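NimC/NimA family protein (Clostridium acetobutylicum, PDB 2IG6) binds flavin mononucleotide and is probably an oxidoreductase related to the pyridoxamine 5'-phosphate oxidases. Local coordinates at residues 27-32 / 82-87; 44-49 / 66-71; 61-66 / 123-128. All coordinates share one frame; numbering follows the deposited sequence.

From the N terminus, helix 13-30 ends in the first segment of contact 1, which closes a long loop onto the end of strand 77-83. Contact 2 is nested inside that loop and joins strand 42-48 to the start of helix 67-74. Contact 3 starts on strand 57-63, within the same loop, and reaches forward to strand 126-139, so it crosses both of the others; it shares Lys66 with contact 2. All three reach one antiparallel sheet. Contacts 2 and 3 touch each other and both hold FMN, whereas contact 1 meets contact 2 through Val32, packed on Pro47 and Phe48. Contacts 1 and 2 also touch the second subunit.

Contact 1 of 3, residues 27-32 / 82-87; sequences LKECGV and GMNKKG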
loop_
_atom_site.group_PDB
_atom_site.type_symbol
_atom_site.label_atom_id
_atom_site.label_comp_id
_atom_site.label_asym_id
_atom_site.label_seq_id
_atom_site.Cartn_x
_atom_site.Cartn_y
_atom_site.Cartn_z
ATOM N N LEU A 27 -10.478 9.116 2.855
ATOM C CA LEU A 27 -10.338 8.087 1.818
ATOM C C LEU A 27 -11.058 8.467 0.530
ATOM O O LEU A 27 -10.555 8.190 -0.556
ATOM C CB LEU A 27 -10.810 6.717 2.322
ATOM C CG LEU A 27 -9.845 6.082 3.346
ATOM C CD1 LEU A 27 -10.413 4.808 3.959
ATOM C CD2 LEU A 27 -8.477 5.804 2.732
ATOM N N LYS A 28 -12.227 9.113 0.653
ATOM C CA LYS A 28 -12.884 9.722 -0.503
ATOM C C LYS A 28 -12.030 10.783 -1.199
ATOM O O LYS A 28 -12.000 10.826 -2.417
ATOM C CB LYS A 28 -14.272 10.261 -0.108
ATOM C CG LYS A 28 -15.247 9.149 0.136
ATOM C CD LYS A 28 -16.633 9.674 0.424
ATOM C CE LYS A 28 -17.620 8.547 0.512
ATOM N NZ LYS A 28 -18.976 9.072 0.267
ATOM N N GLU A 29 -11.302 11.601 -0.444
ATOM C CA GLU A 29 -10.385 12.580 -1.020
ATOM C C GLU A 29 -9.252 11.900 -1.776
ATOM O O GLU A 29 -8.796 12.417 -2.800
ATOM C CB GLU A 29 -9.761 13.485 0.054
ATOM C CG GLU A 29 -10.709 14.428 0.758
ATOM C CD GLU A 29 -10.054 15.181 1.929
ATOM O OE1 GLU A 29 -8.810 15.352 1.921
ATOM O OE2 GLU A 29 -10.783 15.607 2.863
ATOM N N CYS A 30 -8.772 10.772 -1.247
ATOM C CA CYS A 30 -7.673 10.029 -1.870
ATOM C C CYS A 30 -8.149 9.429 -3.189
ATOM O O CYS A 30 -7.408 9.426 -4.159
ATOM C CB CYS A 30 -7.166 8.923 -0.943
ATOM S SG CYS A 30 -6.353 9.555 0.490
ATOM N N GLY A 31 -9.373 8.920 -3.200
ATOM C CA GLY A 31 -9.929 8.198 -4.326
ATOM C C GLY A 31 -9.419 6.782 -4.300
ATOM O O GLY A 31 -10.063 5.890 -3.748
ATOM N N VAL A 32 -8.265 6.565 -4.899
ATOM C CA VAL A 32 -7.639 5.260 -4.812
ATOM C C VAL A 32 -6.843 5.207 -3.513
ATOM O O VAL A 32 -6.237 6.210 -3.086
ATOM C CB VAL A 32 -6.760 4.926 -6.056
ATOM C CG1 VAL A 32 -5.539 5.837 -6.161
ATOM C CG2 VAL A 32 -6.340 3.478 -6.014
ATOM N N GLY A 82 -3.009 5.954 1.724
ATOM C CA GLY A 82 -3.363 6.679 0.538
ATOM C C GLY A 82 -3.016 8.149 0.691
ATOM O O GLY A 82 -2.689 8.587 1.795
HETATM N N MSE A 83 -3.048 8.880 -0.423
HETATM C CA MSE A 83 -2.634 10.283 -0.473
HETATM C C MSE A 83 -3.644 11.105 -1.280
HETATM O O MSE A 83 -4.177 10.641 -2.278
HETATM C CB MSE A 83 -1.247 10.400 -1.107
HETATM C CG MSE A 83 -0.682 11.796 -1.142
HETATM SE SE MSE A 83 1.042 11.857 -2.031
HETATM C CE MSE A 83 1.880 10.894 -0.685
ATOM N N ASN A 84 -3.861 12.349 -0.873
ATOM C CA ASN A 84 -4.786 13.222 -1.595
ATOM C C ASN A 84 -3.998 14.204 -2.466
ATOM O O ASN A 84 -2.790 14.119 -2.525
ATOM C CB ASN A 84 -5.765 13.901 -0.648
ATOM C CG ASN A 84 -5.128 14.928 0.266
ATOM O OD1 ASN A 84 -3.985 15.345 0.082
ATOM N ND2 ASN A 84 -5.903 15.364 1.266
ATOM N N LYS A 85 -4.687 15.119 -3.145
ATOM C CA LYS A 85 -4.038 15.989 -4.141
ATOM C C LYS A 85 -3.075 17.000 -3.530
ATOM O O LYS A 85 -2.130 17.444 -4.193
ATOM C CB LYS A 85 -5.101 16.686 -5.000
ATOM C CG LYS A 85 -5.849 15.704 -5.876
ATOM N N LYS A 86 -3.280 17.315 -2.256
ATOM C CA LYS A 86 -2.401 18.206 -1.518
ATOM C C LYS A 86 -1.173 17.498 -0.948
ATOM O O LYS A 86 -0.372 18.117 -0.247
ATOM C CB LYS A 86 -3.178 18.856 -0.355
ATOM C CG LYS A 86 -4.460 19.575 -0.753
ATOM N N GLY A 87 -1.033 16.195 -1.172
ATOM C CA GLY A 87 0.099 15.458 -0.602
ATOM C C GLY A 87 -0.079 15.013 0.855
ATOM O O GLY A 87 0.857 14.525 1.477
HETATM O O HOH W 1 -7.739 14.884 -3.329
HETATM O O HOH W 2 -3.896 7.451 -2.804
#
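The carboxylate of Glu29 and the side-chain amide of Asn84 share nearly one plane, 16° apart, and the two side chains run alongside each other. Asn84 ND2 donates to Glu29 OE1 at 3.0 Å, close to its own amide plane and meeting the oxygen almost head-on. Asn84 CG lies between its backbone N and carbonyl carbon (chi1 69°), which lays the amide beside Glu29; ND2 also donates to Gln88 OE1, while OD1 accepts a weak bond from Lys86 N within the type I turn 84-87. Cys30, at the end of helix 13-30, presses SG against the strand backbone, 3.5 Å from Met83 N, and its CA-H points at Met83 O. Two waters extend the contact. One accepts from Lys85 N and donates to Glu29 O at 2.7 Å; the other accepts from Met83 N and donates to Val32 O, also at 2.7 Å. Val32 touches FMN and packs on Met83 of the second subunit, so the helix exit leads straight to the flavin pocket. With one direct hydrogen bond and two water bridges, helix end and strand end are tied largely through solvent, and the Glu29 carboxylate would probably polarise the Asn84 amide.

Contact 2 of 3, residues 44-49 / 66-71; sequences RVRPFG and KKCFKQ. With FMN (flavin mononucleotide), chain D.
Arg46 and Gln71 meet through a hydrogen bond, Arg46 NH2 to Gln71 OE1 at 3.0 Å, the donor tilted 27° from the carbonyl plane. The same NH2 donates almost straight to FMN O1P (2.8 Å, 174°), and Arg46 NE reaches FMN O5' at the guanidinium edge. Bends at chi2 and chi3 fold the chain so that it can grip both phosphate ester and phosphate oxygens. Thr37, bonded to both Gln71 OE1 and Arg46 NH1, helps fix the group's rotation. From the helix start, Cys68 N gives FMN O3P a backbone bond of 2.9 Å, and Lys66 NZ holds FMN O3' and O2. Pro47 O on strand 42-48 accepts from FMN O2', and Gly49 N, just past the strand, donates to FMN O4. Packing completes the grip: Cys68 CB rests 3.2 Å above the plane of the Arg46 guanidinium, toward its rim. The Phe48 ring turns a face to the flavin, with FMN N3 3.4 Å above its centre. Arg91 of the second subunit also bonds FMN. Phosphate held between a strand arginine and a helix N terminus is as in the FMN site of the split-barrel pyridoxamine 5'-phosphate oxidase family.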
loop_
_atom_site.group_PDB
_atom_site.type_symbol
_atom_site.label_atom_id
_atom_site.label_comp_id
_atom_site.label_asym_id
_atom_site.label_seq_id
_atom_site.Cartn_x
_atom_site.Cartn_y
_atom_site.Cartn_z
ATOM N N ARG A 44 1.209 -8.310 1.165
ATOM C CA ARG A 44 0.537 -8.065 -0.098
ATOM C C ARG A 44 -0.122 -6.691 -0.055
ATOM O O ARG A 44 -0.637 -6.281 0.983
ATOM C CB ARG A 44 -0.544 -9.115 -0.303
ATOM C CG ARG A 44 -0.068 -10.546 -0.426
ATOM C CD ARG A 44 0.798 -10.760 -1.644
ATOM N NE ARG A 44 1.059 -12.169 -1.871
ATOM C CZ ARG A 44 1.880 -12.630 -2.803
ATOM N NH1 ARG A 44 2.492 -11.797 -3.625
ATOM N NH2 ARG A 44 2.066 -13.938 -2.951
ATOM N N VAL A 45 -0.102 -5.992 -1.190
ATOM C CA VAL A 45 -0.745 -4.691 -1.323
ATOM C C VAL A 45 -1.265 -4.490 -2.728
ATOM O O VAL A 45 -0.645 -4.924 -3.711
ATOM C CB VAL A 45 0.205 -3.531 -0.884
ATOM C CG1 VAL A 45 1.475 -3.473 -1.706
ATOM C CG2 VAL A 45 -0.499 -2.176 -0.904
ATOM N N ARG A 46 -2.411 -3.831 -2.815
ATOM C CA ARG A 46 -3.067 -3.575 -4.097
ATOM C C ARG A 46 -3.965 -2.359 -3.958
ATOM O O ARG A 46 -4.367 -2.033 -2.846
ATOM C CB ARG A 46 -3.877 -4.796 -4.558
ATOM C CG ARG A 46 -5.240 -4.964 -3.901
ATOM C CD ARG A 46 -5.100 -5.480 -2.489
ATOM N NE ARG A 46 -4.634 -6.859 -2.460
ATOM C CZ ARG A 46 -4.120 -7.500 -1.409
ATOM N NH1 ARG A 46 -3.931 -6.895 -0.250
ATOM N NH2 ARG A 46 -3.825 -8.774 -1.517
ATOM N N PRO A 47 -4.272 -1.687 -5.080
ATOM C CA PRO A 47 -5.192 -0.553 -5.020
ATOM C C PRO A 47 -6.636 -0.994 -4.767
ATOM O O PRO A 47 -7.098 -2.018 -5.296
ATOM C CB PRO A 47 -5.050 0.090 -6.403
ATOM C CG PRO A 47 -4.557 -0.957 -7.291
ATOM C CD PRO A 47 -3.764 -1.910 -6.449
ATOM N N PHE A 48 -7.312 -0.243 -3.902
ATOM C CA PHE A 48 -8.749 -0.362 -3.642
ATOM C C PHE A 48 -9.360 1.025 -3.882
ATOM O O PHE A 48 -8.663 2.037 -3.890
ATOM C CB PHE A 48 -9.011 -0.810 -2.189
ATOM C CG PHE A 48 -9.314 -2.285 -2.026
ATOM C CD1 PHE A 48 -8.628 -3.258 -2.729
ATOM C CD2 PHE A 48 -10.293 -2.700 -1.131
ATOM C CE1 PHE A 48 -8.927 -4.612 -2.560
ATOM C CE2 PHE A 48 -10.556 -4.030 -0.932
ATOM C CZ PHE A 48 -9.905 -4.995 -1.666
ATOM N N GLY A 49 -10.663 1.109 -4.071
ATOM C CA GLY A 49 -11.220 2.409 -4.426
ATOM C C GLY A 49 -12.664 2.682 -4.081
ATOM O O GLY A 49 -13.213 3.649 -4.557
ATOM N N LYS A 66 -11.294 -13.773 -4.674
ATOM C CA LYS A 66 -9.968 -13.153 -4.789
ATOM C C LYS A 66 -9.035 -13.513 -3.642
ATOM O O LYS A 66 -9.475 -13.724 -2.508
ATOM C CB LYS A 66 -10.085 -11.631 -4.815
ATOM C CG LYS A 66 -10.736 -11.055 -6.056
ATOM C CD LYS A 66 -10.690 -9.531 -5.925
ATOM C CE LYS A 66 -11.335 -8.785 -7.074
ATOM N NZ LYS A 66 -11.059 -7.316 -6.942
ATOM N N LYS A 67 -7.735 -13.541 -3.937
ATOM C CA LYS A 67 -6.719 -13.785 -2.923
ATOM C C LYS A 67 -6.796 -12.761 -1.782
ATOM O O LYS A 67 -6.648 -13.116 -0.612
ATOM C CB LYS A 67 -5.295 -13.781 -3.548
ATOM C CG LYS A 67 -5.024 -14.967 -4.465
ATOM C CD LYS A 67 -3.619 -14.927 -5.106
ATOM N N CYS A 68 -7.034 -11.501 -2.113
ATOM C CA CYS A 68 -7.087 -10.461 -1.092
ATOM C C CYS A 68 -8.195 -10.744 -0.070
ATOM O O CYS A 68 -7.982 -10.573 1.125
ATOM C CB CYS A 68 -7.225 -9.056 -1.698
ATOM S SG CYS A 68 -8.721 -8.720 -2.669
ATOM N N PHE A 69 -9.352 -11.197 -0.541
ATOM C CA PHE A 69 -10.456 -11.545 0.349
ATOM C C PHE A 69 -10.067 -12.717 1.248
ATOM O O PHE A 69 -10.240 -12.682 2.465
ATOM C CB PHE A 69 -11.691 -11.935 -0.459
ATOM C CG PHE A 69 -12.850 -12.345 0.397
ATOM C CD1 PHE A 69 -13.684 -11.390 0.942
ATOM C CD2 PHE A 69 -13.098 -13.669 0.671
ATOM C CE1 PHE A 69 -14.734 -11.758 1.742
ATOM C CE2 PHE A 69 -14.158 -14.046 1.491
ATOM C CZ PHE A 69 -14.974 -13.087 2.020
ATOM N N LYS A 70 -9.519 -13.765 0.643
ATOM C CA LYS A 70 -9.151 -14.960 1.395
ATOM C C LYS A 70 -8.101 -14.599 2.460
ATOM O O LYS A 70 -8.127 -15.114 3.586
ATOM C CB LYS A 70 -8.633 -16.038 0.445
ATOM C CG LYS A 70 -9.719 -16.566 -0.488
ATOM C CD LYS A 70 -9.182 -17.326 -1.699
ATOM C CE LYS A 70 -10.354 -17.895 -2.508
ATOM N NZ LYS A 70 -9.929 -18.606 -3.750
ATOM N N GLN A 71 -7.199 -13.698 2.108
ATOM C CA GLN A 71 -6.178 -13.221 3.061
ATOM C C GLN A 71 -6.815 -12.512 4.247
ATOM O O GLN A 71 -6.374 -12.685 5.380
ATOM C CB GLN A 71 -5.163 -12.321 2.357
ATOM C CG GLN A 71 -4.258 -13.121 1.410
ATOM C CD GLN A 71 -3.602 -12.296 0.344
ATOM O OE1 GLN A 71 -3.525 -11.068 0.432
ATOM N NE2 GLN A 71 -3.111 -12.974 -0.698
HETATM N N1 FMN D . -10.577 -4.634 -5.862
HETATM C C2 FMN D . -11.476 -4.845 -4.831
HETATM O O2 FMN D . -11.695 -5.996 -4.485
HETATM N N3 FMN D . -12.075 -3.776 -4.200
HETATM C C4 FMN D . -11.857 -2.480 -4.618
HETATM O O4 FMN D . -12.253 -1.526 -3.945
HETATM C C4A FMN D . -10.947 -2.262 -5.659
HETATM N N5 FMN D . -10.705 -0.970 -6.106
HETATM C C5A FMN D . -9.782 -0.766 -7.114
HETATM C C6 FMN D . -9.510 0.535 -7.537
HETATM C C7 FMN D . -8.586 0.746 -8.548
HETATM C C7M FMN D . -8.373 2.149 -9.023
HETATM C C8 FMN D . -7.941 -0.345 -9.136
HETATM C C8M FMN D . -6.808 -0.160 -10.107
HETATM C C9 FMN D . -8.215 -1.638 -8.742
HETATM C C9A FMN D . -9.142 -1.855 -7.699
HETATM N N10 FMN D . -9.409 -3.147 -7.284
HETATM C C10 FMN D . -10.328 -3.345 -6.260
HETATM C "C1'" FMN D . -8.868 -4.372 -7.960
HETATM C "C2'" FMN D . -7.704 -4.965 -7.155
HETATM O "O2'" FMN D . -6.592 -4.065 -7.081
HETATM C "C3'" FMN D . -7.306 -6.270 -7.821
HETATM O "O3'" FMN D . -8.439 -7.124 -7.997
HETATM C "C4'" FMN D . -6.214 -7.000 -7.041
HETATM O "O4'" FMN D . -5.641 -7.948 -7.910
HETATM C "C5'" FMN D . -6.779 -7.743 -5.829
HETATM O "O5'" FMN D . -5.770 -8.185 -4.927
HETATM P P FMN D . -5.253 -9.706 -5.015
HETATM O O1P FMN D . -4.208 -9.951 -3.992
HETATM O O2P FMN D . -4.706 -9.901 -6.411
HETATM O O3P FMN D . -6.423 -10.650 -4.822
#

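Contact 3 of 3, residues 61-66 / 123-128; sequences VSNNTK and DGIFAV. With FMN (flavin mononucleotide), chain D.
Strands 61-63 and 126-128 pair antiparallel in the sheet of this flavin-binding split barrel. Ser62 and Ala127 form the hydrogen-bonded pair, Ser62 N to Ala127 O at 2.8 Å and Ala127 N to Ser62 O at 2.9 Å, between the non-hydrogen-bonded pairs Val61-Val128 and Asn63-Phe126. Beyond the strand, Asn64 N meets Ile125 O in its carbonyl plane at 2.7 Å. On the face holding Val61, Phe126 and Val128, Val61 CB touches Phe126 CE1 at 3.9 Å and Val61 CG1 abuts Val128 CG1; helix 102-111 packs against Phe126 and Val128. Asx turns shape both segments where 61-63 leaves the pairing and 126-128 enters it. Asn63 CG lies anti to the backbone N (chi1 168°), bringing OD1 back to accept from Thr65 N and OG1 in a type I turn. Asp123 OD1 takes Ile125 N and Phe126 N from the same face of its carboxylate plane. Across the ends, Asn64 ND2 donates to Gly124 O from above the carbonyl plane, and Thr65 CG2 meets Ile125 CG2. Strand 57-63 faces the flavin's pyrimidine end: Ser62 OG donates to FMN O2 at 2.8 Å, and Val61 O accepts from FMN N3 at 2.9 Å, with 168° at the hydrogen.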
loop_
_atom_site.group_PDB
_atom_site.type_symbol
_atom_site.label_atom_id
_atom_site.label_comp_id
_atom_site.label_asym_id
_atom_site.label_seq_id
_atom_site.Cartn_x
_atom_site.Cartn_y
_atom_site.Cartn_z
ATOM N N VAL A 61 -15.101 -3.054 -0.199
ATOM C CA VAL A 61 -15.745 -4.107 -0.950
ATOM C C VAL A 61 -14.694 -4.971 -1.612
ATOM O O VAL A 61 -13.569 -4.527 -1.887
ATOM C CB VAL A 61 -16.780 -3.554 -2.002
ATOM C CG1 VAL A 61 -17.732 -2.559 -1.359
ATOM C CG2 VAL A 61 -16.092 -2.926 -3.188
ATOM N N SER A 62 -15.058 -6.216 -1.860
ATOM C CA SER A 62 -14.227 -7.111 -2.632
ATOM C C SER A 62 -15.090 -8.233 -3.216
ATOM O O SER A 62 -16.279 -8.078 -3.409
ATOM C CB SER A 62 -13.047 -7.666 -1.794
ATOM O OG SER A 62 -11.975 -8.059 -2.639
ATOM N N ASN A 63 -14.428 -9.323 -3.547
ATOM C CA ASN A 63 -14.974 -10.451 -4.304
ATOM C C ASN A 63 -14.455 -11.702 -3.581
ATOM O O ASN A 63 -13.245 -11.818 -3.366
ATOM C CB ASN A 63 -14.352 -10.260 -5.692
ATOM C CG ASN A 63 -14.498 -11.403 -6.609
ATOM O OD1 ASN A 63 -14.552 -12.551 -6.217
ATOM N ND2 ASN A 63 -14.474 -11.086 -7.889
ATOM N N ASN A 64 -15.348 -12.615 -3.210
ATOM C CA ASN A 64 -14.964 -13.749 -2.364
ATOM C C ASN A 64 -14.130 -14.821 -3.057
ATOM O O ASN A 64 -13.718 -15.793 -2.424
ATOM C CB ASN A 64 -16.176 -14.362 -1.663
ATOM C CG ASN A 64 -17.191 -14.948 -2.632
ATOM O OD1 ASN A 64 -16.844 -15.386 -3.734
ATOM N ND2 ASN A 64 -18.454 -14.942 -2.226
ATOM N N THR A 65 -13.859 -14.630 -4.348
ATOM C CA THR A 65 -12.974 -15.509 -5.091
ATOM C C THR A 65 -11.535 -15.005 -5.117
ATOM O O THR A 65 -10.653 -15.727 -5.554
ATOM C CB THR A 65 -13.454 -15.702 -6.559
ATOM O OG1 THR A 65 -13.286 -14.488 -7.307
ATOM C CG2 THR A 65 -14.910 -16.142 -6.598
ATOM N N LYS A 66 -11.294 -13.773 -4.674
ATOM C CA LYS A 66 -9.968 -13.153 -4.789
ATOM C C LYS A 66 -9.035 -13.513 -3.642
ATOM O O LYS A 66 -9.475 -13.724 -2.508
ATOM C CB LYS A 66 -10.085 -11.631 -4.815
ATOM C CG LYS A 66 -10.736 -11.055 -6.056
ATOM C CD LYS A 66 -10.690 -9.531 -5.925
ATOM C CE LYS A 66 -11.335 -8.785 -7.074
ATOM N NZ LYS A 66 -11.059 -7.316 -6.942
ATOM N N ASP A 123 -25.057 -12.292 -6.954
ATOM C CA ASP A 123 -24.071 -12.873 -7.853
ATOM C C ASP A 123 -23.203 -13.948 -7.205
ATOM O O ASP A 123 -22.442 -14.605 -7.900
ATOM C CB ASP A 123 -23.219 -11.798 -8.534
ATOM C CG ASP A 123 -22.292 -11.052 -7.577
ATOM O OD1 ASP A 123 -22.155 -11.443 -6.389
ATOM O OD2 ASP A 123 -21.710 -10.056 -8.045
ATOM N N GLY A 124 -23.320 -14.132 -5.891
ATOM C CA GLY A 124 -22.565 -15.168 -5.190
ATOM C C GLY A 124 -21.078 -14.870 -4.981
ATOM O O GLY A 124 -20.360 -15.660 -4.367
ATOM N N ILE A 125 -20.594 -13.742 -5.484
ATOM C CA ILE A 125 -19.173 -13.378 -5.299
ATOM C C ILE A 125 -18.942 -12.064 -4.551
ATOM O O ILE A 125 -17.915 -11.908 -3.884
ATOM C CB ILE A 125 -18.394 -13.378 -6.639
ATOM C CG1 ILE A 125 -18.963 -12.364 -7.634
ATOM C CG2 ILE A 125 -18.411 -14.787 -7.261
ATOM C CD1 ILE A 125 -18.070 -12.142 -8.818
ATOM N N PHE A 126 -19.887 -11.133 -4.663
ATOM C CA PHE A 126 -19.739 -9.779 -4.075
ATOM C C PHE A 126 -19.596 -9.868 -2.552
ATOM O O PHE A 126 -20.371 -10.563 -1.903
ATOM C CB PHE A 126 -20.981 -8.938 -4.457
ATOM C CG PHE A 126 -20.904 -7.478 -4.061
ATOM C CD1 PHE A 126 -19.750 -6.734 -4.288
ATOM C CD2 PHE A 126 -22.019 -6.829 -3.521
ATOM C CE1 PHE A 126 -19.686 -5.378 -3.942
ATOM C CE2 PHE A 126 -21.955 -5.481 -3.167
ATOM C CZ PHE A 126 -20.784 -4.757 -3.381
ATOM N N ALA A 127 -18.619 -9.157 -1.992
ATOM C CA ALA A 127 -18.352 -9.172 -0.559
ATOM C C ALA A 127 -18.198 -7.738 -0.076
ATOM O O ALA A 127 -17.581 -6.875 -0.749
ATOM C CB ALA A 127 -17.071 -9.991 -0.240
ATOM N N VAL A 128 -18.750 -7.477 1.100
ATOM C CA VAL A 128 -18.543 -6.199 1.773
ATOM C C VAL A 128 -17.964 -6.501 3.152
ATOM O O VAL A 128 -18.431 -7.415 3.843
ATOM C CB VAL A 128 -19.823 -5.343 1.850
ATOM C CG1 VAL A 128 -20.291 -4.970 0.458
ATOM C CG2 VAL A 128 -20.931 -6.058 2.604
HETATM N N1 FMN D . -10.577 -4.634 -5.862
HETATM C C2 FMN D . -11.476 -4.845 -4.831
HETATM O O2 FMN D . -11.695 -5.996 -4.485
HETATM N N3 FMN D . -12.075 -3.776 -4.200
HETATM C C4 FMN D . -11.857 -2.480 -4.618
HETATM O O4 FMN D . -12.253 -1.526 -3.945
HETATM C C4A FMN D . -10.947 -2.262 -5.659
HETATM N N5 FMN D . -10.705 -0.970 -6.106
HETATM C C5A FMN D . -9.782 -0.766 -7.114
HETATM C C6 FMN D . -9.510 0.535 -7.537
HETATM C C7 FMN D . -8.586 0.746 -8.548
HETATM C C7M FMN D . -8.373 2.149 -9.023
HETATM C C8 FMN D . -7.941 -0.345 -9.136
HETATM C C8M FMN D . -6.808 -0.160 -10.107
HETATM C C9 FMN D . -8.215 -1.638 -8.742
HETATM C C9A FMN D . -9.142 -1.855 -7.699
HETATM N N10 FMN D . -9.409 -3.147 -7.284
HETATM C C10 FMN D . -10.328 -3.345 -6.260
HETATM C "C1'" FMN D . -8.868 -4.372 -7.960
HETATM C "C2'" FMN D . -7.704 -4.965 -7.155
HETATM O "O2'" FMN D . -6.592 -4.065 -7.081
HETATM C "C3'" FMN D . -7.306 -6.270 -7.821
HETATM O "O3'" FMN D . -8.439 -7.124 -7.997
HETATM C "C4'" FMN D . -6.214 -7.000 -7.041
HETATM O "O4'" FMN D . -5.641 -7.948 -7.910
HETATM C "C5'" FMN D . -6.779 -7.743 -5.829
HETATM O "O5'" FMN D . -5.770 -8.185 -4.927
HETATM P P FMN D . -5.253 -9.706 -5.015
HETATM O O1P FMN D . -4.208 -9.951 -3.992
HETATM O O2P FMN D . -4.706 -9.901 -6.411
HETATM O O3P FMN D . -6.423 -10.650 -4.822
#